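Local coordinates for protein sugar phosphate isomerase/epimerase (Parabacteroides distasonis, PDB 3OBE) that is probably an isomerase, perhaps acting on sugar phosphates, with a xylose isomerase-like TIM barrel fold, at residues 137-145 against 176-184; 210-221 against 238-248. All coordinates share one frame; numbering follows the deposited sequence.

Interaction 1 (137-145 against 176-184); sequences PRIENEDDA and KRVLKAGEK
E142 and K180 carry the charged part of this contact. The ammonium NZ of K180 bonds OE2 of E142 at 2.7 Å, as a salt bridge. It comes from the syn side of the carboxylate but 33° out of its plane. This holds for the conformer of E142 described here; the residue has a second one, which makes the bridge less certain. The lysine leaves its backbone pointing away from 137-145; a bend at its last torsion (chi4 59°) turns NZ back to the glutamate.

One direct backbone bond joins the segments: E142 N donates to L179 O over 2.9 Å. Here 142 begins helix 142-160, so a first-turn amide, which has no partner within the helix, is met by the 176-184 loop. N141 is the N-cap. Its OD1 accepts from D144 N at 3.0 Å, nearly in line with the side-chain C=O. D144 OD2 in return accepts a weak bond from N141 N, which closes the capping box. The same oxygen also accepts from E140 N, the stronger bond.

Two waters extend the polar seam. One receives L179 N and donates to E140 O. The other receives A181 N and donates, weakly, to D143 OD1.

The apolar part centres on V178, whose CB is directed toward the other segment. Its CG2 sits against the start of the helix, 3.8 Å from N141 C. Its CG1 meets I139 CG2 at 4.2 Å, the two side chains crossing at about a right angle. I200 and L203 of helix 200-207 also pack on V178. Farther out, the methyl of A181 lies 3.7 Å from N141 ND2.

Interaction 2 (210-221 against 238-248); sequences PDKVMFELDVYW and NRFKLLHIKDR
R239 folds its guanidinium between P210 and the ring of F215. P210 CA lies over one face and F215 CE1 over the other, with ring and guanidinium planes 77° apart. Bends at its second and third torsions curl the chain back, and R239 NH2 reaches V213 O in the guanidinium plane at 2.9 Å. R239 NH1 bonds L205 O. F240 turns one ring face to L217 CG, while F240 CD1 touches F215 CB at 3.4 Å.

These are neighbouring parallel strands of the TIM barrel, 213-218 and 240-245, 22° apart. A beta bulge shifts the register between F215 and E216. Beyond it L217 N bonds L242 O and H244 N bonds L217 O.

On the opposite side of the sheet from L217 and F240, E216 crosses H244 with carboxylate and ring planes 49° apart. The two are not bonded: E216 OE1 pairs with H96 NE2, and H244 NE2 with E54. A water links D218 OD2 to H244 ND1; D218 OD2 also pairs with H169. A phosphate ion, probably from the crystallisation liquor, lies about 4 Å from the H244 side chain and may mark a pocket.

Past strand 213-218, K246 NZ stands over one face of the Y220 ring, a cation-pi contact 3.7 Å from the centroid. It also donates to D247 O and forms a salt bridge with E279.

Along the chain the two interactions come in series, neither enclosing nor crossing the other. Interaction 1 closes first. From 137-145 the chain runs through helix 142-160 and barrel strand 165-169. The segment 176-184 then brings it back to the start of that helix. The centre of this contact is about 25 Å from the centre of the chain. Helix 200-207 follows. Interaction 2 then joins strands 213-218 and 240-245, with helices 219-224 and 229-235 between them, its centre about 7 Å from the centre of the chain. The nearest atoms of interactions 1 and 2 are about 9 Å apart. Helix 200-207, between them in sequence, touches side chains of both contacts. Strand 165-169 pairs with 213-218.

Interaction 1 (137-145 against 176-184)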
loop_
_atom_site.group_PDB
_atom_site.type_symbol
_atom_site.label_atom_id
_atom_site.label_comp_id
_atom_site.label_asym_id
_atom_site.label_seq_id
_atom_site.Cartn_x
_atom_site.Cartn_y
_atom_site.Cartn_z
ATOM N N PRO A 137 -12.144 1.887 -8.856
ATOM C CA PRO A 137 -12.971 2.254 -10.013
ATOM C C PRO A 137 -14.424 2.535 -9.646
ATOM O O PRO A 137 -14.862 2.286 -8.510
ATOM C CB PRO A 137 -12.855 1.019 -10.924
ATOM C CG PRO A 137 -11.556 0.350 -10.541
ATOM C CD PRO A 137 -11.579 0.540 -9.029
ATOM N N ARG A 138 -15.167 3.061 -10.611
ATOM C CA ARG A 138 -16.581 3.200 -10.424
ATOM C C ARG A 138 -17.256 1.860 -10.235
ATOM O O ARG A 138 -17.254 1.047 -11.135
ATOM C CB ARG A 138 -17.195 3.943 -11.616
ATOM C CG ARG A 138 -18.674 4.254 -11.373
ATOM C CD ARG A 138 -19.336 5.211 -12.392
ATOM N NE ARG A 138 -18.748 6.546 -12.322
ATOM C CZ ARG A 138 -19.049 7.482 -11.436
ATOM N NH1 ARG A 138 -19.991 7.277 -10.495
ATOM N NH2 ARG A 138 -18.416 8.646 -11.499
ATOM N N ILE A 139 -17.871 1.656 -9.074
ATOM C CA ILE A 139 -18.579 0.410 -8.815
ATOM C C ILE A 139 -19.966 0.712 -8.353
ATOM O O ILE A 139 -20.139 1.234 -7.250
ATOM C CB ILE A 139 -17.854 -0.460 -7.712
ATOM C CG1 ILE A 139 -16.369 -0.640 -8.008
ATOM C CG2 ILE A 139 -18.642 -1.785 -7.468
ATOM C CD1 ILE A 139 -16.030 -1.449 -9.118
ATOM N N GLU A 140 -20.940 0.452 -9.214
ATOM C CA GLU A 140 -22.325 0.755 -8.873
ATOM C C GLU A 140 -23.172 -0.465 -8.670
ATOM O O GLU A 140 -24.245 -0.375 -8.074
ATOM C CB GLU A 140 -22.898 1.684 -9.923
ATOM C CG GLU A 140 -22.201 3.008 -9.730
ATOM C CD GLU A 140 -22.408 4.057 -10.811
ATOM O OE1 GLU A 140 -22.664 3.714 -11.990
ATOM O OE2 GLU A 140 -22.218 5.248 -10.416
ATOM N N ASN A 141 -22.683 -1.606 -9.139
ATOM C CA ASN A 141 -23.351 -2.882 -8.903
ATOM C C ASN A 141 -22.305 -3.997 -8.916
ATOM O O ASN A 141 -21.106 -3.758 -9.186
ATOM C CB ASN A 141 -24.497 -3.114 -9.908
ATOM C CG ASN A 141 -24.017 -3.242 -11.333
ATOM O OD1 ASN A 141 -22.928 -3.748 -11.593
ATOM N ND2 ASN A 141 -24.875 -2.849 -12.287
ATOM N N GLU A 142 -22.750 -5.215 -8.628
ATOM C CA GLU A 142 -21.868 -6.383 -8.602
ATOM C C GLU A 142 -21.124 -6.591 -9.904
ATOM O O GLU A 142 -19.929 -6.871 -9.870
ATOM C CB GLU A 142 -22.626 -7.685 -8.271
ATOM C CG GLU A 142 -22.875 -7.889 -6.808
ATOM C CD GLU A 142 -23.203 -9.341 -6.454
ATOM O OE1 GLU A 142 -22.924 -10.268 -7.257
ATOM O OE2 GLU A 142 -23.772 -9.546 -5.358
ATOM N N ASP A 143 -21.812 -6.433 -11.035
ATOM C CA ASP A 143 -21.191 -6.699 -12.339
ATOM C C ASP A 143 -19.968 -5.805 -12.543
ATOM O O ASP A 143 -18.945 -6.279 -13.026
ATOM C CB ASP A 143 -22.157 -6.525 -13.527
ATOM C CG ASP A 143 -23.221 -7.645 -13.607
ATOM O OD1 ASP A 143 -23.089 -8.697 -12.907
ATOM O OD2 ASP A 143 -24.175 -7.448 -14.380
ATOM N N ASP A 144 -20.052 -4.538 -12.102
ATOM C CA ASP A 144 -18.912 -3.631 -12.216
ATOM C C ASP A 144 -17.734 -4.159 -11.419
ATOM O O ASP A 144 -16.600 -4.084 -11.875
ATOM C CB ASP A 144 -19.264 -2.251 -11.666
ATOM C CG ASP A 144 -20.352 -1.544 -12.443
ATOM O OD1 ASP A 144 -20.657 -1.890 -13.597
ATOM O OD2 ASP A 144 -20.910 -0.624 -11.826
ATOM N N ALA A 145 -17.996 -4.646 -10.198
ATOM C CA ALA A 145 -16.978 -5.233 -9.360
ATOM C C ALA A 145 -16.348 -6.492 -9.980
ATOM O O ALA A 145 -15.170 -6.707 -9.844
ATOM C CB ALA A 145 -17.564 -5.549 -7.976
ATOM N N LYS A 176 -18.635 0.190 1.295
ATOM C CA LYS A 176 -20.004 0.353 0.849
ATOM C C LYS A 176 -20.457 -0.983 0.263
ATOM O O LYS A 176 -19.635 -1.745 -0.227
ATOM C CB LYS A 176 -20.122 1.456 -0.188
ATOM C CG LYS A 176 -19.761 2.865 0.356
ATOM C CD LYS A 176 -19.822 3.989 -0.722
ATOM C CE LYS A 176 -20.115 5.403 -0.079
ATOM N N ARG A 177 -21.772 -1.193 0.317
ATOM C CA ARG A 177 -22.444 -2.324 -0.303
ATOM C C ARG A 177 -22.998 -1.956 -1.672
ATOM O O ARG A 177 -23.478 -0.826 -1.914
ATOM C CB ARG A 177 -23.592 -2.807 0.597
ATOM C CG ARG A 177 -23.115 -3.525 1.853
ATOM C CD ARG A 177 -24.274 -4.039 2.686
ATOM N NE ARG A 177 -23.836 -4.394 4.030
ATOM C CZ ARG A 177 -23.445 -5.598 4.410
ATOM N NH1 ARG A 177 -23.433 -6.582 3.545
ATOM N NH2 ARG A 177 -23.069 -5.812 5.668
ATOM N N VAL A 178 -22.945 -2.919 -2.588
ATOM C CA VAL A 178 -23.591 -2.771 -3.871
ATOM C C VAL A 178 -24.486 -3.988 -4.126
ATOM O O VAL A 178 -24.229 -5.061 -3.637
ATOM C CB VAL A 178 -22.596 -2.569 -5.032
ATOM C CG1 VAL A 178 -21.810 -1.265 -4.818
ATOM C CG2 VAL A 178 -21.628 -3.773 -5.199
ATOM N N LEU A 179 -25.572 -3.739 -4.813
ATOM C CA LEU A 179 -26.528 -4.733 -5.202
ATOM C C LEU A 179 -26.126 -5.377 -6.525
ATOM O O LEU A 179 -25.267 -4.852 -7.246
ATOM C CB LEU A 179 -27.902 -4.090 -5.375
ATOM C CG LEU A 179 -28.590 -3.583 -4.101
ATOM C CD1 LEU A 179 -29.964 -3.063 -4.428
ATOM C CD2 LEU A 179 -28.633 -4.680 -3.084
ATOM N N LYS A 180 -26.779 -6.470 -6.896
ATOM C CA LYS A 180 -26.676 -6.981 -8.267
ATOM C C LYS A 180 -27.436 -6.098 -9.230
ATOM O O LYS A 180 -28.370 -5.430 -8.850
ATOM C CB LYS A 180 -27.199 -8.419 -8.362
ATOM C CG LYS A 180 -26.295 -9.399 -7.633
ATOM C CD LYS A 180 -26.820 -10.819 -7.803
ATOM C CE LYS A 180 -25.738 -11.823 -7.455
ATOM N NZ LYS A 180 -25.307 -11.613 -6.038
ATOM N N ALA A 181 -27.017 -6.087 -10.488
ATOM C CA ALA A 181 -27.852 -5.511 -11.544
ATOM C C ALA A 181 -29.208 -6.186 -11.487
ATOM O O ALA A 181 -29.278 -7.413 -11.346
ATOM C CB ALA A 181 -27.193 -5.711 -12.915
ATOM N N GLY A 182 -30.271 -5.396 -11.611
ATOM C CA GLY A 182 -31.632 -5.847 -11.592
ATOM C C GLY A 182 -32.211 -6.143 -10.228
ATOM O O GLY A 182 -33.358 -6.513 -10.130
ATOM N N GLU A 183 -31.418 -6.004 -9.171
ATOM C CA GLU A 183 -31.863 -6.392 -7.843
ATOM C C GLU A 183 -32.767 -5.343 -7.291
ATOM O O GLU A 183 -32.417 -4.167 -7.303
ATOM C CB GLU A 183 -30.676 -6.630 -6.910
ATOM C CG GLU A 183 -31.091 -7.183 -5.572
ATOM C CD GLU A 183 -29.919 -7.711 -4.768
ATOM O OE1 GLU A 183 -28.749 -7.564 -5.184
ATOM O OE2 GLU A 183 -30.182 -8.283 -3.688
ATOM N N LYS A 184 -33.925 -5.762 -6.796
ATOM C CA LYS A 184 -34.905 -4.844 -6.230
ATOM C C LYS A 184 -34.259 -4.124 -5.009
ATOM O O LYS A 184 -33.758 -4.772 -4.108
ATOM C CB LYS A 184 -36.164 -5.632 -5.852
ATOM C CG LYS A 184 -37.392 -4.798 -5.526
ATOM C CD LYS A 184 -38.598 -5.663 -5.165
HETATM O O HOH W 1 -25.895 -1.179 -6.161
HETATM O O HOH W 2 -24.874 -8.215 -11.101
#

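Interaction 2 (210-221 against 238-248)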
loop_
_atom_site.group_PDB
_atom_site.type_symbol
_atom_site.label_atom_id
_atom_site.label_comp_id
_atom_site.label_asym_id
_atom_site.label_seq_id
_atom_site.Cartn_x
_atom_site.Cartn_y
_atom_site.Cartn_z
ATOM N N PRO A 210 -6.251 -15.862 -5.510
ATOM C CA PRO A 210 -5.193 -15.612 -4.517
ATOM C C PRO A 210 -3.778 -15.691 -5.086
ATOM O O PRO A 210 -2.897 -15.042 -4.566
ATOM C CB PRO A 210 -5.402 -16.699 -3.448
ATOM C CG PRO A 210 -6.831 -17.212 -3.653
ATOM C CD PRO A 210 -7.241 -16.875 -5.069
ATOM N N ASP A 211 -3.570 -16.476 -6.132
ATOM C CA ASP A 211 -2.243 -16.589 -6.749
ATOM C C ASP A 211 -1.914 -15.420 -7.678
ATOM O O ASP A 211 -0.755 -15.240 -8.071
ATOM C CB ASP A 211 -2.122 -17.938 -7.483
ATOM C CG ASP A 211 -2.210 -19.152 -6.522
ATOM O OD1 ASP A 211 -1.814 -19.013 -5.328
ATOM O OD2 ASP A 211 -2.686 -20.230 -6.973
ATOM N N LYS A 212 -2.905 -14.609 -8.042
ATOM C CA LYS A 212 -2.684 -13.446 -8.911
ATOM C C LYS A 212 -2.775 -12.102 -8.154
ATOM O O LYS A 212 -2.142 -11.175 -8.539
ATOM C CB LYS A 212 -3.708 -13.411 -10.029
ATOM C CG LYS A 212 -3.630 -14.587 -11.003
ATOM C CD LYS A 212 -4.804 -14.547 -11.982
ATOM C CE LYS A 212 -4.925 -15.813 -12.845
ATOM N NZ LYS A 212 -6.130 -15.788 -13.696
ATOM N N VAL A 213 -3.648 -12.021 -7.153
ATOM C CA VAL A 213 -4.005 -10.787 -6.513
ATOM C C VAL A 213 -3.950 -10.916 -5.004
ATOM O O VAL A 213 -4.542 -11.841 -4.438
ATOM C CB VAL A 213 -5.431 -10.361 -6.931
ATOM C CG1 VAL A 213 -5.953 -9.144 -6.092
ATOM C CG2 VAL A 213 -5.462 -10.052 -8.425
HETATM N N MSE A 214 -3.263 -9.955 -4.363
HETATM C CA MSE A 214 -3.362 -9.821 -2.909
HETATM C C MSE A 214 -3.863 -8.411 -2.581
HETATM O O MSE A 214 -4.145 -7.596 -3.487
HETATM C CB MSE A 214 -2.017 -10.147 -2.251
HETATM C CG MSE A 214 -0.824 -9.308 -2.724
HETATM SE SE MSE A 214 -0.706 -7.586 -1.816
HETATM C CE MSE A 214 0.929 -7.010 -2.713
ATOM N N PHE A 215 -4.055 -8.149 -1.287
ATOM C CA PHE A 215 -4.663 -6.942 -0.800
ATOM C C PHE A 215 -3.731 -6.287 0.212
ATOM O O PHE A 215 -3.134 -6.976 1.083
ATOM C CB PHE A 215 -6.084 -7.191 -0.248
ATOM C CG PHE A 215 -7.085 -7.550 -1.357
ATOM C CD1 PHE A 215 -7.129 -8.843 -1.861
ATOM C CD2 PHE A 215 -7.858 -6.580 -1.979
ATOM C CE1 PHE A 215 -7.946 -9.149 -2.909
ATOM C CE2 PHE A 215 -8.711 -6.921 -3.035
ATOM C CZ PHE A 215 -8.736 -8.178 -3.502
ATOM N N GLU A 216 -3.639 -4.972 0.081
ATOM C CA GLU A 216 -2.920 -4.115 1.049
ATOM C C GLU A 216 -3.990 -3.491 1.888
ATOM O O GLU A 216 -4.626 -2.502 1.493
ATOM C CB GLU A 216 -2.067 -3.088 0.311
ATOM C CG GLU A 216 -1.263 -2.092 1.195
ATOM C CD GLU A 216 -0.340 -1.278 0.388
ATOM O OE1 GLU A 216 -0.841 -0.445 -0.363
ATOM O OE2 GLU A 216 0.904 -1.382 0.584
ATOM N N LEU A 217 -4.221 -4.081 3.044
ATOM C CA LEU A 217 -5.331 -3.682 3.895
ATOM C C LEU A 217 -4.995 -2.390 4.595
ATOM O O LEU A 217 -4.048 -2.331 5.359
ATOM C CB LEU A 217 -5.670 -4.734 4.925
ATOM C CG LEU A 217 -6.822 -4.380 5.855
ATOM C CD1 LEU A 217 -8.112 -4.015 5.040
ATOM C CD2 LEU A 217 -7.026 -5.443 6.870
ATOM N N ASP A 218 -5.787 -1.376 4.294
ATOM C CA ASP A 218 -5.691 -0.093 5.041
ATOM C C ASP A 218 -6.515 -0.183 6.307
ATOM O O ASP A 218 -7.736 -0.132 6.271
ATOM C CB ASP A 218 -6.071 1.132 4.250
ATOM C CG ASP A 218 -5.438 2.365 4.871
ATOM O OD1 ASP A 218 -5.840 2.647 6.039
ATOM O OD2 ASP A 218 -4.522 2.975 4.249
ATOM N N VAL A 219 -5.831 -0.414 7.433
ATOM C CA VAL A 219 -6.546 -0.667 8.665
ATOM C C VAL A 219 -7.305 0.583 9.113
ATOM O O VAL A 219 -8.401 0.492 9.694
ATOM C CB VAL A 219 -5.627 -1.233 9.758
ATOM C CG1 VAL A 219 -5.123 -2.592 9.318
ATOM C CG2 VAL A 219 -4.472 -0.250 10.110
ATOM N N TYR A 220 -6.741 1.760 8.852
ATOM C CA TYR A 220 -7.387 3.018 9.263
ATOM C C TYR A 220 -8.625 3.291 8.434
ATOM O O TYR A 220 -9.665 3.592 8.978
ATOM C CB TYR A 220 -6.440 4.188 9.101
ATOM C CG TYR A 220 -7.031 5.522 9.410
ATOM C CD1 TYR A 220 -7.161 5.983 10.750
ATOM C CD2 TYR A 220 -7.449 6.374 8.387
ATOM C CE1 TYR A 220 -7.670 7.281 11.006
ATOM C CE2 TYR A 220 -7.959 7.625 8.668
ATOM C CZ TYR A 220 -8.059 8.067 9.958
ATOM O OH TYR A 220 -8.562 9.305 10.221
ATOM N N TRP A 221 -8.516 3.196 7.113
ATOM C CA TRP A 221 -9.681 3.537 6.294
ATOM C C TRP A 221 -10.766 2.451 6.455
ATOM O O TRP A 221 -11.953 2.745 6.280
ATOM C CB TRP A 221 -9.287 3.725 4.827
ATOM C CG TRP A 221 -8.436 4.963 4.595
ATOM C CD1 TRP A 221 -7.162 4.988 4.087
ATOM C CD2 TRP A 221 -8.771 6.336 4.866
ATOM N NE1 TRP A 221 -6.707 6.269 3.998
ATOM C CE2 TRP A 221 -7.662 7.125 4.471
ATOM C CE3 TRP A 221 -9.903 6.982 5.373
ATOM C CZ2 TRP A 221 -7.646 8.513 4.615
ATOM C CZ3 TRP A 221 -9.872 8.354 5.506
ATOM C CH2 TRP A 221 -8.750 9.104 5.136
ATOM N N ASN A 238 -5.235 -15.376 3.930
ATOM C CA ASN A 238 -4.209 -15.554 2.907
ATOM C C ASN A 238 -4.247 -14.463 1.863
ATOM O O ASN A 238 -3.398 -14.443 0.973
ATOM C CB ASN A 238 -4.374 -16.926 2.214
ATOM C CG ASN A 238 -5.740 -17.104 1.549
ATOM O OD1 ASN A 238 -6.792 -16.651 2.075
ATOM N ND2 ASN A 238 -5.750 -17.797 0.413
ATOM N N ARG A 239 -5.182 -13.534 1.969
ATOM C CA ARG A 239 -5.341 -12.490 0.931
ATOM C C ARG A 239 -4.721 -11.130 1.285
ATOM O O ARG A 239 -4.249 -10.408 0.417
ATOM C CB ARG A 239 -6.807 -12.265 0.620
ATOM C CG ARG A 239 -7.615 -13.508 0.268
ATOM C CD ARG A 239 -7.043 -14.381 -0.815
ATOM N NE ARG A 239 -6.758 -13.635 -2.027
ATOM C CZ ARG A 239 -7.687 -13.266 -2.900
ATOM N NH1 ARG A 239 -8.960 -13.559 -2.691
ATOM N NH2 ARG A 239 -7.324 -12.599 -3.985
ATOM N N PHE A 240 -4.714 -10.798 2.579
ATOM C CA PHE A 240 -4.145 -9.559 3.057
ATOM C C PHE A 240 -2.678 -9.766 3.335
ATOM O O PHE A 240 -2.304 -10.193 4.430
ATOM C CB PHE A 240 -4.947 -9.114 4.288
ATOM C CG PHE A 240 -6.326 -8.681 3.961
ATOM C CD1 PHE A 240 -6.524 -7.626 3.088
ATOM C CD2 PHE A 240 -7.454 -9.306 4.494
ATOM C CE1 PHE A 240 -7.808 -7.199 2.761
ATOM C CE2 PHE A 240 -8.710 -8.877 4.139
ATOM C CZ PHE A 240 -8.882 -7.830 3.309
ATOM N N LYS A 241 -1.838 -9.504 2.331
ATOM C CA LYS A 241 -0.415 -9.792 2.427
ATOM C C LYS A 241 0.416 -8.573 2.880
ATOM O O LYS A 241 1.550 -8.744 3.334
ATOM C CB LYS A 241 0.145 -10.343 1.090
ATOM C CG LYS A 241 -0.389 -11.751 0.724
ATOM C CD LYS A 241 0.353 -12.346 -0.477
ATOM C CE LYS A 241 -0.136 -13.744 -0.866
ATOM N NZ LYS A 241 0.412 -14.177 -2.173
ATOM N N LEU A 242 -0.151 -7.384 2.740
ATOM C CA LEU A 242 0.437 -6.137 3.231
ATOM C C LEU A 242 -0.606 -5.400 4.062
ATOM O O LEU A 242 -1.831 -5.529 3.860
ATOM C CB LEU A 242 0.880 -5.233 2.070
ATOM C CG LEU A 242 1.916 -5.727 1.090
ATOM C CD1 LEU A 242 2.027 -4.752 -0.094
ATOM C CD2 LEU A 242 3.253 -5.954 1.783
ATOM N N LEU A 243 -0.134 -4.554 4.981
ATOM C CA LEU A 243 -0.979 -3.546 5.567
ATOM C C LEU A 243 -0.455 -2.169 5.209
ATOM O O LEU A 243 0.771 -1.974 5.052
ATOM C CB LEU A 243 -0.998 -3.617 7.089
ATOM C CG LEU A 243 -1.379 -4.965 7.738
ATOM C CD1 LEU A 243 -1.267 -4.943 9.295
ATOM C CD2 LEU A 243 -2.768 -5.420 7.253
ATOM N N HIS A 244 -1.380 -1.213 5.186
ATOM C CA HIS A 244 -1.034 0.171 5.470
ATOM C C HIS A 244 -1.343 0.448 6.928
ATOM O O HIS A 244 -2.452 0.130 7.411
ATOM C CB HIS A 244 -1.779 1.150 4.593
ATOM C CG HIS A 244 -0.953 1.637 3.453
ATOM N ND1 HIS A 244 -1.054 2.907 2.933
ATOM C CD2 HIS A 244 -0.021 0.997 2.707
ATOM C CE1 HIS A 244 -0.211 3.045 1.927
ATOM N NE2 HIS A 244 0.418 1.894 1.746
ATOM N N ILE A 245 -0.349 0.998 7.622
ATOM C CA ILE A 245 -0.470 1.394 9.011
ATOM C C ILE A 245 -0.616 2.908 9.024
ATOM O O ILE A 245 0.313 3.654 8.642
ATOM C CB ILE A 245 0.739 0.901 9.866
ATOM C CG1 ILE A 245 0.739 -0.641 9.933
ATOM C CG2 ILE A 245 0.764 1.557 11.269
ATOM C CD1 ILE A 245 -0.495 -1.238 10.721
ATOM N N LYS A 246 -1.820 3.333 9.402
ATOM C CA LYS A 246 -2.253 4.706 9.360
ATOM C C LYS A 246 -3.119 4.977 10.587
ATOM O O LYS A 246 -3.763 4.067 11.126
ATOM C CB LYS A 246 -3.027 5.010 8.064
ATOM C CG LYS A 246 -3.405 6.522 7.982
ATOM C CD LYS A 246 -4.073 6.895 6.736
ATOM C CE LYS A 246 -4.389 8.370 6.729
ATOM N NZ LYS A 246 -5.051 8.872 7.985
ATOM N N ASP A 247 -3.078 6.209 11.064
ATOM C CA ASP A 247 -3.858 6.641 12.222
ATOM C C ASP A 247 -4.346 8.049 11.888
ATOM O O ASP A 247 -4.244 8.470 10.741
ATOM C CB ASP A 247 -2.957 6.584 13.456
ATOM C CG ASP A 247 -3.707 6.446 14.764
ATOM O OD1 ASP A 247 -4.852 6.940 14.856
ATOM O OD2 ASP A 247 -3.093 5.887 15.752
ATOM N N ARG A 248 -4.851 8.806 12.860
ATOM C CA ARG A 248 -5.243 10.193 12.585
ATOM C C ARG A 248 -4.024 10.964 12.053
ATOM O O ARG A 248 -4.089 11.656 11.044
ATOM C CB ARG A 248 -5.746 10.829 13.840
ATOM C CG ARG A 248 -6.967 10.106 14.413
ATOM C CD ARG A 248 -8.156 10.205 13.425
ATOM N NE ARG A 248 -8.852 11.472 13.562
ATOM C CZ ARG A 248 -9.882 11.841 12.805
ATOM N NH1 ARG A 248 -10.313 11.058 11.830
ATOM N NH2 ARG A 248 -10.465 13.003 13.001
HETATM O O HOH W 3 -3.956 -13.387 -2.178
HETATM O O HOH W 4 -0.912 -13.046 -4.237
HETATM O O HOH W 5 -2.478 -15.888 -1.527
HETATM O O HOH W 6 -2.692 4.675 4.269
HETATM O O HOH W 7 -4.166 2.141 7.903
#